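Local coordinates for aromatic-L-amino-acid decarboxylase (Catharanthus roseus, PDB 6EEW), which catalyses the pyridoxal 5'-phosphate-dependent decarboxylation of L-tryptophan to tryptamine and of 5-hydroxy-L-tryptophan to serotonin, working as a homodimer, at residues L445-M448 against L449-G453. Residues are numbered along the deposited sequence; the frame is centred on the assembly and turned at random.
Sequences LLDM and LNSTG
The carbonyl O of Asp-447 is gripped twice by Ser-451. The backbone N of Ser-451 donates to it at 2.8 Å. The hydroxyl OG of Ser-451 adds a second bond to Asp-447 O at 2.7 Å, arriving from above the carbonyl plane (42° out of it). With chi1 at -59°, OG lies beside its own backbone N, which turns it back onto the preceding turn. OD1 of Asp-447 comes within 3.0 Å of the same OG. The hydroxyl thus faces both the carbonyl O and the carboxylate of Asp-447, on an exposed side of the helix.

Leu-449 N and Asn-450 N bond to Leu-445 O and Leu-446 O, both nearly straight at N-H. The Thr-452 N to Met-448 O bond is bent, with an N-H...O angle of 136°, and Thr-452 N also bonds weakly to Leu-449 O. Gly-453, with positive phi, leaves helical geometry, and its N bonds to Asn-450 O.

On the buried side, CD1 of Leu-449 meets CG of Leu-445 at 4.1 Å. ND2 of Asn-450 lies 3.5 Å from CD1 of Leu-446, while its OD1 accepts a hydrogen bond from Met-457 N.

This is the C-terminal end of helix 438-451, away from the active site. Leu-445 and Leu-449 pack between helix 479-496, at Leu-492, and strand 465-471 of the antiparallel sheet, at Leu-468. Leu-446 rests on Tyr-466 of that strand.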
loop_
_atom_site.group_PDB
_atom_site.type_symbol
_atom_site.label_atom_id
_atom_site.label_comp_id
_atom_site.label_asym_id
_atom_site.label_seq_id
_atom_site.Cartn_x
_atom_site.Cartn_y
_atom_site.Cartn_z
ATOM N N LEU A 445 6.363 19.284 31.517
ATOM C CA LEU A 445 5.545 20.230 30.765
ATOM C C LEU A 445 4.804 19.528 29.631
ATOM O O LEU A 445 3.598 19.734 29.437
ATOM C CB LEU A 445 6.410 21.361 30.215
ATOM C CG LEU A 445 5.621 22.361 29.369
ATOM C CD1 LEU A 445 4.542 23.019 30.220
ATOM C CD2 LEU A 445 6.544 23.396 28.755
ATOM N N LEU A 446 5.515 18.701 28.859
ATOM C CA LEU A 446 4.860 17.965 27.780
ATOM C C LEU A 446 3.734 17.083 28.307
ATOM O O LEU A 446 2.642 17.031 27.719
ATOM C CB LEU A 446 5.881 17.106 27.031
ATOM C CG LEU A 446 5.281 16.261 25.896
ATOM C CD1 LEU A 446 4.671 17.134 24.810
ATOM C CD2 LEU A 446 6.266 15.253 25.318
ATOM N N ASP A 447 3.972 16.391 29.421
ATOM C CA ASP A 447 2.938 15.512 29.949
ATOM C C ASP A 447 1.710 16.309 30.367
ATOM O O ASP A 447 0.579 15.912 30.077
ATOM C CB ASP A 447 3.488 14.676 31.104
ATOM C CG ASP A 447 2.692 13.390 31.321
ATOM O OD1 ASP A 447 1.471 13.473 31.585
ATOM O OD2 ASP A 447 3.278 12.292 31.197
ATOM N N MET A 448 1.907 17.423 31.075
ATOM C CA MET A 448 0.771 18.266 31.446
ATOM C C MET A 448 -0.005 18.707 30.209
ATOM O O MET A 448 -1.243 18.609 30.156
ATOM C CB MET A 448 1.263 19.477 32.238
ATOM C CG MET A 448 1.998 19.126 33.520
ATOM S SD MET A 448 2.710 20.579 34.322
ATOM C CE MET A 448 1.236 21.519 34.730
ATOM N N LEU A 449 0.715 19.190 29.191
ATOM C CA LEU A 449 0.053 19.647 27.975
ATOM C C LEU A 449 -0.843 18.557 27.414
ATOM O O LEU A 449 -2.040 18.769 27.189
ATOM C CB LEU A 449 1.095 20.068 26.939
ATOM C CG LEU A 449 1.823 21.380 27.220
ATOM C CD1 LEU A 449 3.035 21.488 26.324
ATOM C CD2 LEU A 449 0.891 22.559 27.001
ATOM N N ASN A 450 -0.278 17.366 27.214
ATOM C CA ASN A 450 -1.039 16.297 26.575
ATOM C C ASN A 450 -2.177 15.822 27.469
ATOM O O ASN A 450 -3.265 15.494 26.977
ATOM C CB ASN A 450 -0.108 15.153 26.192
ATOM C CG ASN A 450 0.785 15.503 25.015
ATOM O OD1 ASN A 450 0.412 16.295 24.145
ATOM N ND2 ASN A 450 1.973 14.922 24.984
ATOM N N SER A 451 -1.951 15.789 28.782
ATOM C CA SER A 451 -2.997 15.403 29.718
ATOM C C SER A 451 -4.179 16.354 29.672
ATOM O O SER A 451 -5.292 15.961 30.039
ATOM C CB SER A 451 -2.428 15.355 31.134
ATOM O OG SER A 451 -1.352 14.437 31.209
ATOM N N THR A 452 -3.962 17.595 29.231
ATOM C CA THR A 452 -5.079 18.524 29.076
ATOM C C THR A 452 -6.209 17.954 28.229
ATOM O O THR A 452 -7.381 18.279 28.455
ATOM C CB THR A 452 -4.604 19.819 28.426
ATOM O OG1 THR A 452 -3.672 20.467 29.293
ATOM C CG2 THR A 452 -5.785 20.739 28.150
ATOM N N GLY A 453 -5.886 17.108 27.255
ATOM C CA GLY A 453 -6.836 16.733 26.234
ATOM C C GLY A 453 -7.073 17.789 25.177
ATOM O O GLY A 453 -7.650 17.472 24.125
#